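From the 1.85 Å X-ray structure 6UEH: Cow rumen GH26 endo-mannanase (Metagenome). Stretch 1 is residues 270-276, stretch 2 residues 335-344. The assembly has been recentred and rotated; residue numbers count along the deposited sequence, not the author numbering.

Stretch 1, residues 270-276: KTADCIK
Stretch 2 335-344: KTYVEIWKYL

The contact between the two stretches is apolar at its centre and is built around Ile-275, which places 107 Å² of its surface against one side of a helix. With chi1 at 57° (p) and chi2 at 178° (t), its CG2 lies 3.6 Å from CG of Tyr-343 and its CD1 3.6 Å from CB of Glu-339; both atoms come within 4.3 Å of CG1 of Ile-340, CG2 being the nearer at 3.9 Å. The Tyr-343 side chain (chi1 -176°, t; chi2 -86°) leaves its backbone toward the loop and offers one ring face to Ile-275, whose CA sits over it. A beta-branched aliphatic residue suits this place, since it fills the space beside the ring and the helix at once.

Ile-340 continues the apolar layer. Its CA-to-CB bond points sideways, but the m,t rotamer (chi1 -64°, chi2 179°) brings the end of the side chain nearer to stretch 1. There CD1 packs 3.7 Å from SG of Cys-274 and 3.7 Å from CG2 of Thr-271, all three residues being buried. Cys-274 adopts chi1 76° (p), and its compact thiol fits against the isoleucine methyl. Thr-271, at chi1 -68° (m), gives its methyl to this layer while OG1 is hydrogen-bonded elsewhere in the structure.

One helical turn before Ile-340, Thr-336 (chi1 -65°, m) points toward Ala-272. Its CG2 lies 3.8 Å from Ala-272 CA and 4.0 Å from Ala-272 CB. The CA atoms are 6.2 Å apart for Ala-272 and Thr-336 and 6.4 Å for Ile-275 and Ile-340; both chains therefore advance in the same sense through the contact.

The backbone of stretch 1 forms a 3-10 segment at 271-273, with Asp-273 N 3.0 Å from Lys-270 O and Cys-274 N 3.2 Å from Thr-271 O in hydrogen bonds. A further bond joins Lys-276 N to Asp-273 O at 2.9 Å; Ile-275 has phi/psi -110/17. Stretch 2 is helical throughout, with phi near -60° and psi between about -50° and -37°.

At the polar edge, Glu-339 (chi1 -65°, m; chi2 178°, t) meets Ile-275 through its aliphatic base and carries its carboxylate onward to Lys-335. The very short 2.4 Å separation of Lys-335 NZ and Glu-339 OE1 marks a hydrogen-bonded salt bridge within the helix. No hydrogen bond crosses between the stretches, which bury 355 Å² in total and meet through helix side chains packed on side chains and CA atoms of stretch 1.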

ATOM      1  N   LYS A 270      16.276 -22.678   5.862  1.00 23.94           N
ATOM      2  CA  LYS A 270      17.121 -21.487   5.833  1.00 24.54           C
ATOM      3  C   LYS A 270      16.750 -20.600   4.648  1.00 22.46           C
ATOM      4  O   LYS A 270      17.089 -20.905   3.504  1.00 21.95           O
ATOM      5  CB  LYS A 270      18.601 -21.873   5.771  1.00 26.28           C
ATOM      6  CG  LYS A 270      19.113 -22.554   7.033  1.00 29.11           C
ATOM      7  CD  LYS A 270      20.615 -22.793   6.965  1.00 32.08           C
ATOM      8  CE  LYS A 270      21.126 -23.461   8.232  1.00 35.74           C
ATOM      9  NZ  LYS A 270      20.458 -24.770   8.481  1.00 35.55           N
ATOM     10  N   THR A 271      16.052 -19.506   4.937  1.00 20.85           N
ATOM     11  CA  THR A 271      15.509 -18.628   3.901  1.00 19.46           C
ATOM     12  C   THR A 271      16.565 -18.150   2.904  1.00 20.01           C
ATOM     13  O   THR A 271      16.353 -18.206   1.692  1.00 18.79           O
ATOM     14  CB  THR A 271      14.820 -17.398   4.529  1.00 20.29           C
ATOM     15  OG1 THR A 271      13.641 -17.817   5.225  1.00 20.25           O
ATOM     16  CG2 THR A 271      14.434 -16.389   3.457  1.00 19.69           C
ATOM     17  N   ALA A 272      17.702 -17.694   3.417  1.00 21.83           N
ATOM     18  CA  ALA A 272      18.759 -17.146   2.571  1.00 23.35           C
ATOM     19  C   ALA A 272      19.322 -18.183   1.598  1.00 23.03           C
ATOM     20  O   ALA A 272      19.833 -17.831   0.537  1.00 23.70           O
ATOM     21  CB  ALA A 272      19.879 -16.573   3.431  1.00 25.62           C
ATOM     22  N   ASP A 273      19.220 -19.460   1.952  1.00 22.92           N
ATOM     23  CA  ASP A 273      19.813 -20.515   1.137  1.00 22.86           C
ATOM     24  C   ASP A 273      18.946 -20.931  -0.048  1.00 20.53           C
ATOM     25  O   ASP A 273      19.410 -21.659  -0.925  1.00 20.33           O
ATOM     26  CB  ASP A 273      20.123 -21.744   1.997  1.00 23.79           C
ATOM     27  CG  ASP A 273      21.373 -21.566   2.833  1.00 27.90           C
ATOM     28  OD1 ASP A 273      22.150 -20.635   2.540  1.00 30.10           O
ATOM     29  OD2 ASP A 273      21.585 -22.358   3.777  1.00 29.56           O
ATOM     30  N   CYS A 274      17.700 -20.467  -0.091  1.00 19.81           N
ATOM     31  CA  CYS A 274      16.798 -20.885  -1.163  1.00 19.00           C
ATOM     32  C   CYS A 274      17.273 -20.371  -2.522  1.00 19.58           C
ATOM     33  O   CYS A 274      16.857 -20.879  -3.561  1.00 21.12           O
ATOM     34  CB  CYS A 274      15.364 -20.418  -0.890  1.00 18.05           C
ATOM     35  SG  CYS A 274      15.048 -18.667  -1.190  1.00 21.24           S
ATOM     36  N   ILE A 275      18.153 -19.374  -2.510  1.00 20.37           N
ATOM     37  CA  ILE A 275      18.719 -18.853  -3.749  1.00 22.35           C
ATOM     38  C   ILE A 275      20.199 -19.206  -3.879  1.00 24.50           C
ATOM     39  O   ILE A 275      20.924 -18.609  -4.677  1.00 25.98           O
ATOM     40  CB  ILE A 275      18.551 -17.326  -3.846  1.00 24.55           C
ATOM     41  CG1 ILE A 275      19.200 -16.640  -2.643  1.00 25.44           C
ATOM     42  CG2 ILE A 275      17.076 -16.964  -3.941  1.00 24.29           C
ATOM     43  CD1 ILE A 275      19.128 -15.127  -2.686  1.00 26.88           C
ATOM     44  N   LYS A 276      20.642 -20.181  -3.091  1.00 24.41           N
ATOM     45  CA  LYS A 276      22.031 -20.617  -3.142  1.00 26.77           C
ATOM     46  C   LYS A 276      22.159 -22.009  -3.750  1.00 26.75           C
ATOM     47  O   LYS A 276      21.627 -22.986  -3.219  1.00 22.56           O
ATOM     48  CB  LYS A 276      22.656 -20.588  -1.746  1.00 29.90           C
ATOM     49  CG  LYS A 276      22.909 -19.183  -1.224  1.00 33.30           C
ATOM     50  CD  LYS A 276      23.672 -19.203   0.089  1.00 37.02           C
ATOM     51  CE  LYS A 276      23.970 -17.792   0.572  1.00 40.48           C
ATOM     52  NZ  LYS A 276      24.851 -17.051  -0.376  1.00 43.74           N
ATOM     53  N   LYS A 335      17.403  -7.178   2.428  1.00 23.36           N
ATOM     54  CA  LYS A 335      18.389  -7.401   1.375  1.00 24.06           C
ATOM     55  C   LYS A 335      18.260  -8.798   0.771  1.00 23.85           C
ATOM     56  O   LYS A 335      18.231  -8.954  -0.451  1.00 23.20           O
ATOM     57  CB  LYS A 335      19.805  -7.193   1.912  1.00 26.71           C
ATOM     58  CG  LYS A 335      20.892  -7.385   0.863  1.00 29.44           C
ATOM     59  CD  LYS A 335      22.280  -7.288   1.473  1.00 32.64           C
ATOM     60  CE  LYS A 335      23.362  -7.484   0.420  1.00 35.13           C
ATOM     61  NZ  LYS A 335      23.267  -8.814  -0.249  1.00 35.88           N
ATOM     62  N   THR A 336      18.177  -9.807   1.631  1.00 23.20           N
ATOM     63  CA  THR A 336      18.003 -11.180   1.172  1.00 22.12           C
ATOM     64  C   THR A 336      16.677 -11.336   0.440  1.00 21.44           C
ATOM     65  O   THR A 336      16.604 -12.010  -0.591  1.00 23.05           O
ATOM     66  CB  THR A 336      18.069 -12.183   2.341  1.00 21.23           C
ATOM     67  OG1 THR A 336      19.384 -12.170   2.906  1.00 22.30           O
ATOM     68  CG2 THR A 336      17.745 -13.594   1.857  1.00 20.65           C
ATOM     69  N   TYR A 337      15.633 -10.700   0.965  1.00 19.39           N
ATOM     70  CA  TYR A 337      14.312 -10.788   0.353  1.00 18.43           C
ATOM     71  C   TYR A 337      14.311 -10.272  -1.082  1.00 19.20           C
ATOM     72  O   TYR A 337      13.754 -10.912  -1.973  1.00 20.01           O
ATOM     73  CB  TYR A 337      13.266 -10.013   1.161  1.00 18.04           C
ATOM     74  CG  TYR A 337      12.001  -9.799   0.363  1.00 17.85           C
ATOM     75  CD1 TYR A 337      11.105 -10.840   0.156  1.00 17.05           C
ATOM     76  CD2 TYR A 337      11.720  -8.566  -0.220  1.00 18.12           C
ATOM     77  CE1 TYR A 337       9.957 -10.658  -0.593  1.00 16.59           C
ATOM     78  CE2 TYR A 337      10.574  -8.377  -0.969  1.00 17.90           C
ATOM     79  CZ  TYR A 337       9.696  -9.426  -1.153  1.00 17.26           C
ATOM     80  OH  TYR A 337       8.550  -9.238  -1.900  1.00 16.92           O
ATOM     81  N   VAL A 338      14.917  -9.107  -1.295  1.00 19.30           N
ATOM     82  CA  VAL A 338      14.980  -8.510  -2.625  1.00 18.13           C
ATOM     83  C   VAL A 338      15.698  -9.445  -3.595  1.00 18.69           C
ATOM     84  O   VAL A 338      15.288  -9.589  -4.749  1.00 18.67           O
ATOM     85  CB  VAL A 338      15.685  -7.131  -2.594  1.00 20.18           C
ATOM     86  CG1 VAL A 338      15.957  -6.625  -4.004  1.00 19.99           C
ATOM     87  CG2 VAL A 338      14.845  -6.121  -1.823  1.00 19.87           C
ATOM     88  N   GLU A 339      16.754 -10.099  -3.117  1.00 19.33           N
ATOM     89  CA  GLU A 339      17.485 -11.063  -3.933  1.00 20.43           C
ATOM     90  C   GLU A 339      16.595 -12.250  -4.309  1.00 19.46           C
ATOM     91  O   GLU A 339      16.671 -12.761  -5.424  1.00 19.75           O
ATOM     92  CB  GLU A 339      18.743 -11.542  -3.202  1.00 23.36           C
ATOM     93  CG  GLU A 339      19.773 -10.441  -2.969  1.00 27.39           C
ATOM     94  CD  GLU A 339      20.997 -10.923  -2.208  1.00 33.81           C
ATOM     95  OE1 GLU A 339      21.736 -10.072  -1.667  1.00 36.57           O
ATOM     96  OE2 GLU A 339      21.225 -12.150  -2.155  1.00 35.73           O
ATOM     97  N   ILE A 340      15.742 -12.671  -3.380  1.00 18.88           N
ATOM     98  CA  ILE A 340      14.804 -13.759  -3.642  1.00 18.74           C
ATOM     99  C   ILE A 340      13.773 -13.348  -4.694  1.00 17.72           C
ATOM    100  O   ILE A 340      13.456 -14.125  -5.594  1.00 16.35           O
ATOM    101  CB  ILE A 340      14.082 -14.207  -2.356  1.00 19.29           C
ATOM    102  CG1 ILE A 340      15.090 -14.784  -1.359  1.00 21.33           C
ATOM    103  CG2 ILE A 340      13.001 -15.232  -2.673  1.00 18.70           C
ATOM    104  CD1 ILE A 340      14.476 -15.227  -0.048  1.00 15.49           C
ATOM    105  N   TRP A 341      13.263 -12.122  -4.582  1.00 17.11           N
ATOM    106  CA  TRP A 341      12.329 -11.587  -5.570  1.00 16.06           C
ATOM    107  C   TRP A 341      12.949 -11.569  -6.962  1.00 16.30           C
ATOM    108  O   TRP A 341      12.326 -11.993  -7.940  1.00 16.21           O
ATOM    109  CB  TRP A 341      11.879 -10.173  -5.188  1.00 15.86           C
ATOM    110  CG  TRP A 341      10.968  -9.530  -6.204  1.00 15.53           C
ATOM    111  CD1 TRP A 341      11.339  -8.884  -7.351  1.00 16.22           C
ATOM    112  CD2 TRP A 341       9.537  -9.470  -6.158  1.00 15.86           C
ATOM    113  NE1 TRP A 341      10.228  -8.427  -8.019  1.00 16.00           N
ATOM    114  CE2 TRP A 341       9.108  -8.775  -7.310  1.00 15.91           C
ATOM    115  CE3 TRP A 341       8.574  -9.935  -5.255  1.00 15.70           C
ATOM    116  CZ2 TRP A 341       7.762  -8.534  -7.581  1.00 16.21           C
ATOM    117  CZ3 TRP A 341       7.236  -9.695  -5.527  1.00 15.30           C
ATOM    118  CH2 TRP A 341       6.844  -9.004  -6.680  1.00 15.40           C
ATOM    119  N   LYS A 342      14.174 -11.063  -7.050  1.00 17.31           N
ATOM    120  CA  LYS A 342      14.883 -11.008  -8.322  1.00 18.16           C
ATOM    121  C   LYS A 342      15.115 -12.410  -8.876  1.00 17.08           C
ATOM    122  O   LYS A 342      15.027 -12.627 -10.084  1.00 17.22           O
ATOM    123  CB  LYS A 342      16.213 -10.266  -8.167  1.00 19.45           C
ATOM    124  CG  LYS A 342      16.055  -8.783  -7.861  1.00 20.87           C
ATOM    125  CD  LYS A 342      17.403  -8.082  -7.792  1.00 23.42           C
ATOM    126  CE  LYS A 342      17.238  -6.597  -7.522  1.00 25.22           C
ATOM    127  NZ  LYS A 342      18.553  -5.903  -7.419  1.00 27.47           N
ATOM    128  N   TYR A 343      15.400 -13.356  -7.986  1.00 17.31           N
ATOM    129  CA  TYR A 343      15.584 -14.754  -8.370  1.00 17.84           C
ATOM    130  C   TYR A 343      14.333 -15.293  -9.053  1.00 17.00           C
ATOM    131  O   TYR A 343      14.408 -15.869 -10.137  1.00 17.66           O
ATOM    132  CB  TYR A 343      15.928 -15.605  -7.141  1.00 17.38           C
ATOM    133  CG  TYR A 343      16.240 -17.058  -7.440  1.00 17.41           C
ATOM    134  CD1 TYR A 343      15.228 -18.006  -7.538  1.00 16.84           C
ATOM    135  CD2 TYR A 343      17.552 -17.486  -7.604  1.00 18.41           C
ATOM    136  CE1 TYR A 343      15.513 -19.335  -7.803  1.00 18.03           C
ATOM    137  CE2 TYR A 343      17.846 -18.812  -7.866  1.00 19.17           C
ATOM    138  CZ  TYR A 343      16.823 -19.733  -7.965  1.00 19.43           C
ATOM    139  OH  TYR A 343      17.115 -21.053  -8.229  1.00 20.27           O
ATOM    140  N   LEU A 344      13.184 -15.098  -8.412  1.00 15.83           N
ATOM    141  CA  LEU A 344      11.911 -15.571  -8.947  1.00 15.68           C
ATOM    142  C   LEU A 344      11.574 -14.882 -10.265  1.00 16.44           C
ATOM    143  O   LEU A 344      11.144 -15.527 -11.222  1.00 17.08           O
ATOM    144  CB  LEU A 344      10.786 -15.345  -7.933  1.00 13.55           C
ATOM    145  CG  LEU A 344       9.378 -15.741  -8.388  1.00 13.50           C
ATOM    146  CD1 LEU A 344       9.304 -17.232  -8.712  1.00 14.49           C
ATOM    147  CD2 LEU A 344       8.346 -15.365  -7.336  1.00 13.74           C
TER